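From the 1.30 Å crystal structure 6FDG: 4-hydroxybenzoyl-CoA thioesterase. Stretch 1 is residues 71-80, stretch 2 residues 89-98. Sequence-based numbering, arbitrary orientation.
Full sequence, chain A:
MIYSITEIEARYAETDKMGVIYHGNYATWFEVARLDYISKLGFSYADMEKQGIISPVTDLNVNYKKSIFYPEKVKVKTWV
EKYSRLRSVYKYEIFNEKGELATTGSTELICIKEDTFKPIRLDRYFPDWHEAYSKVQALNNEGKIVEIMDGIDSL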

# COMPACT_ATOMS: atom_id res chain seq x y z
N PRO A 71 -3.86 17.46 3.99
CA PRO A 71 -5.13 16.81 4.06
C PRO A 71 -6.08 17.24 2.88
O PRO A 71 -5.94 18.38 2.33
CB PRO A 71 -5.68 17.14 5.41
CG PRO A 71 -5.17 18.50 5.61
CD PRO A 71 -3.80 18.57 4.98
N GLU A 72 -7.08 16.45 2.53
CA GLU A 72 -8.07 16.85 1.52
C GLU A 72 -9.24 15.96 1.53
O GLU A 72 -9.08 14.70 1.53
CB GLU A 72 -7.47 16.75 0.10
CG GLU A 72 -8.13 17.50 -1.03
CD GLU A 72 -7.59 18.91 -1.28
OE1 GLU A 72 -6.56 19.28 -0.79
OE2 GLU A 72 -8.24 19.66 -1.98
N LYS A 73 -10.45 16.49 1.41
CA LYS A 73 -11.68 15.74 1.13
C LYS A 73 -11.99 15.92 -0.31
O LYS A 73 -12.07 17.06 -0.88
CB LYS A 73 -12.82 16.41 1.91
CG LYS A 73 -12.43 16.34 3.33
CD LYS A 73 -13.41 17.00 4.28
CE LYS A 73 -14.23 15.95 5.00
NZ LYS A 73 -13.56 15.60 6.27
N VAL A 74 -12.03 14.87 -1.09
CA VAL A 74 -12.31 14.91 -2.52
C VAL A 74 -13.65 14.28 -2.89
O VAL A 74 -14.21 13.50 -2.08
CB VAL A 74 -11.17 14.24 -3.33
CG1 VAL A 74 -9.81 14.79 -3.08
CG2 VAL A 74 -11.17 12.71 -3.15
N LYS A 75 -14.16 14.61 -4.08
CA LYS A 75 -15.36 13.99 -4.58
C LYS A 75 -15.03 13.36 -5.88
O LYS A 75 -14.36 13.91 -6.75
CB LYS A 75 -16.47 15.04 -4.78
CG LYS A 75 -16.91 15.67 -3.44
CD LYS A 75 -17.93 16.80 -3.57
CE LYS A 75 -18.03 17.42 -2.16
NZ LYS A 75 -18.26 16.38 -1.07
N VAL A 76 -15.40 12.07 -6.02
CA VAL A 76 -15.14 11.27 -7.22
C VAL A 76 -16.43 11.05 -7.98
O VAL A 76 -17.35 10.50 -7.37
CB VAL A 76 -14.44 9.93 -6.93
CG1 VAL A 76 -14.10 9.31 -8.26
CG2 VAL A 76 -13.25 10.12 -6.03
N LYS A 77 -16.53 11.49 -9.19
CA LYS A 77 -17.69 11.32 -10.09
C LYS A 77 -17.36 10.10 -10.93
O LYS A 77 -16.32 10.07 -11.60
CB LYS A 77 -17.92 12.57 -10.93
CG LYS A 77 -19.08 12.44 -11.91
CD LYS A 77 -19.25 13.79 -12.64
CE LYS A 77 -20.47 13.79 -13.53
NZ LYS A 77 -20.58 15.12 -14.23
N THR A 78 -18.26 9.10 -10.98
CA THR A 78 -18.12 7.83 -11.70
C THR A 78 -19.23 7.59 -12.62
O THR A 78 -20.39 7.76 -12.18
CB THR A 78 -18.03 6.69 -10.70
OG1 THR A 78 -17.01 6.89 -9.76
CG2 THR A 78 -17.76 5.35 -11.43
N TRP A 79 -18.97 7.13 -13.80
CA TRP A 79 -20.06 6.70 -14.73
C TRP A 79 -19.52 5.60 -15.62
O TRP A 79 -18.30 5.29 -15.64
CB TRP A 79 -20.59 7.83 -15.63
CG TRP A 79 -19.68 8.42 -16.57
CD1 TRP A 79 -19.62 8.14 -17.92
CD2 TRP A 79 -18.72 9.47 -16.37
NE1 TRP A 79 -18.66 8.91 -18.53
CE2 TRP A 79 -18.11 9.73 -17.59
CE3 TRP A 79 -18.29 10.18 -15.22
CZ2 TRP A 79 -17.14 10.78 -17.75
CZ3 TRP A 79 -17.32 11.10 -15.39
CH2 TRP A 79 -16.79 11.37 -16.60
N VAL A 80 -20.41 4.83 -16.23
CA VAL A 80 -20.06 3.76 -17.16
C VAL A 80 -20.06 4.32 -18.56
O VAL A 80 -21.14 4.62 -19.16
CB VAL A 80 -20.99 2.57 -16.98
CG1 VAL A 80 -20.61 1.53 -18.06
CG2 VAL A 80 -20.90 2.01 -15.58
N VAL A 89 -16.35 -0.19 -19.32
CA VAL A 89 -15.35 0.88 -19.12
C VAL A 89 -16.00 1.94 -18.25
O VAL A 89 -17.03 2.53 -18.62
CB VAL A 89 -14.89 1.49 -20.43
CG1 VAL A 89 -13.84 2.59 -20.17
CG2 VAL A 89 -14.28 0.40 -21.32
N TYR A 90 -15.46 2.16 -17.06
CA TYR A 90 -15.86 3.22 -16.14
C TYR A 90 -14.97 4.39 -16.37
O TYR A 90 -13.74 4.24 -16.59
CB TYR A 90 -15.75 2.78 -14.70
CG TYR A 90 -16.61 1.65 -14.25
CD1 TYR A 90 -16.38 0.35 -14.61
CD2 TYR A 90 -17.77 1.92 -13.52
CE1 TYR A 90 -17.24 -0.69 -14.20
CE2 TYR A 90 -18.63 0.88 -13.08
CZ TYR A 90 -18.33 -0.34 -13.47
OH TYR A 90 -19.18 -1.42 -13.05
N LYS A 91 -15.51 5.60 -16.28
CA LYS A 91 -14.73 6.84 -16.28
C LYS A 91 -14.97 7.55 -14.99
O LYS A 91 -16.01 7.45 -14.32
CB LYS A 91 -15.11 7.74 -17.49
CG LYS A 91 -14.45 7.26 -18.77
CD LYS A 91 -14.81 8.09 -20.00
CE LYS A 91 -14.26 9.47 -19.84
NZ LYS A 91 -13.93 9.95 -21.28
N TYR A 92 -13.94 8.35 -14.62
CA TYR A 92 -13.92 9.07 -13.37
C TYR A 92 -13.42 10.48 -13.50
O TYR A 92 -12.56 10.81 -14.36
CB TYR A 92 -12.92 8.44 -12.38
CG TYR A 92 -13.13 6.92 -12.25
CD1 TYR A 92 -12.42 6.07 -13.14
CD2 TYR A 92 -13.89 6.37 -11.27
CE1 TYR A 92 -12.62 4.68 -13.09
CE2 TYR A 92 -14.05 4.96 -11.19
CZ TYR A 92 -13.37 4.15 -12.07
OH TYR A 92 -13.50 2.73 -11.95
N GLU A 93 -13.92 11.33 -12.63
CA GLU A 93 -13.36 12.72 -12.42
C GLU A 93 -13.21 12.89 -10.94
O GLU A 93 -14.13 12.58 -10.18
CB GLU A 93 -14.34 13.80 -12.97
CG GLU A 93 -14.45 13.80 -14.44
CD GLU A 93 -15.51 14.77 -15.03
OE1 GLU A 93 -16.40 15.14 -14.29
OE2 GLU A 93 -15.40 14.92 -16.23
N ILE A 94 -12.08 13.45 -10.49
CA ILE A 94 -11.87 13.75 -9.09
C ILE A 94 -11.77 15.27 -8.89
O ILE A 94 -10.99 15.94 -9.60
CB ILE A 94 -10.60 13.15 -8.52
CG1 ILE A 94 -10.58 11.61 -8.75
CG2 ILE A 94 -10.44 13.51 -7.07
CD1 ILE A 94 -9.36 10.94 -8.19
N PHE A 95 -12.65 15.77 -8.02
CA PHE A 95 -12.64 17.22 -7.65
C PHE A 95 -12.08 17.34 -6.31
O PHE A 95 -12.37 16.64 -5.33
CB PHE A 95 -14.09 17.72 -7.75
CG PHE A 95 -14.70 17.62 -9.12
CD1 PHE A 95 -14.56 18.66 -10.08
CD2 PHE A 95 -15.39 16.47 -9.51
CE1 PHE A 95 -15.05 18.55 -11.39
CE2 PHE A 95 -15.89 16.37 -10.81
CZ PHE A 95 -15.73 17.38 -11.74
N ASN A 96 -11.25 18.41 -6.16
CA ASN A 96 -10.69 18.75 -4.88
C ASN A 96 -11.69 19.54 -4.03
O ASN A 96 -12.76 19.86 -4.46
CB ASN A 96 -9.29 19.32 -5.03
CG ASN A 96 -9.25 20.78 -5.50
OD1 ASN A 96 -10.33 21.39 -5.61
ND2 ASN A 96 -8.12 21.19 -5.98
N GLU A 97 -11.23 19.96 -2.83
CA GLU A 97 -12.12 20.63 -1.86
C GLU A 97 -12.55 22.04 -2.35
O GLU A 97 -13.66 22.60 -2.03
CB GLU A 97 -11.30 20.76 -0.53
CG GLU A 97 -11.98 20.15 0.58
CD GLU A 97 -11.19 20.30 1.86
OE1 GLU A 97 -11.23 21.37 2.50
OE2 GLU A 97 -10.54 19.34 2.26
N LYS A 98 -11.73 22.59 -3.22
CA LYS A 98 -12.08 23.85 -3.86
C LYS A 98 -12.99 23.71 -5.06
O LYS A 98 -13.33 24.66 -5.76
CB LYS A 98 -10.87 24.59 -4.26
CG LYS A 98 -10.01 24.94 -3.11
CD LYS A 98 -8.89 25.87 -3.59
CE LYS A 98 -7.66 25.86 -2.72
NZ LYS A 98 -7.91 26.36 -1.33
O HOH W 1 -18.36 15.10 -16.50

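Two antiparallel strands, residues 73-80 and 89-95, are joined chiefly by their backbones. Three pairs of residues each exchange two hydrogen bonds. Lys-75 N donates to Phe-95 O (3.0 Å) and Phe-95 N to Lys-75 O (2.8 Å); Lys-77 N and Glu-93 O lie 2.8 Å apart, Glu-93 N and Lys-77 O 2.9 Å; Trp-79 N reaches Lys-91 O at 3.0 Å, and Lys-91 N reaches Trp-79 O at 2.9 Å. Between these pairs, CA-H groups approach the same carbonyls, Tyr-92 CA 3.1 Å from Lys-77 O.

Beyond the last bridged pair, Lys-75 with Phe-95, glutamate carboxylates take over as acceptors. Glu-97 N donates to Glu-72 OE2 (3.1 Å), and Lys-73 N donates to Glu-97 OE2 (3.0 Å), so each glutamate receives a backbone NH from the opposite stretch.

Lys-75, Lys-77, Trp-79, Lys-91, Glu-93 and Phe-95 share one face of the sheet. Here the lysines, Glu-93 and Trp-79 can cover the backbone and still reach solvent, while Phe-95 turns its ring edge to Lys-77, CE2 4.3 Å from Lys-77 CB. Lys-77, extended with all four chi angles t, runs beside Glu-93. Lys-77 NZ and Glu-93 OE1 are 4.2 Å apart, beyond a salt bridge; a water bridges them, accepting from Lys-77 NZ at 3.2 Å and donating weakly to Glu-93 OE1 at 3.0 Å. Trp-79, in the p rotamer, lays its indole over Lys-91, whose CB lies 3.9 Å from the centroid of the six-membered ring. The lysine thus offers aliphatic carbon to the ring face, while its end leads away.

The other face is buried and mostly apolar. Val-76 packs its CG2 4.1 Å from Ile-94 CG1, and Val-80 CG2 meets Tyr-90 CE2 at 3.6 Å. Thr-78 touches both tyrosines, its CG2 4.0 Å from Tyr-90 CD2 and its OG1 3.5 Å from Tyr-92 CD2. Both tyrosine hydroxyls are hydrogen-bonded elsewhere in the structure, making burial affordable.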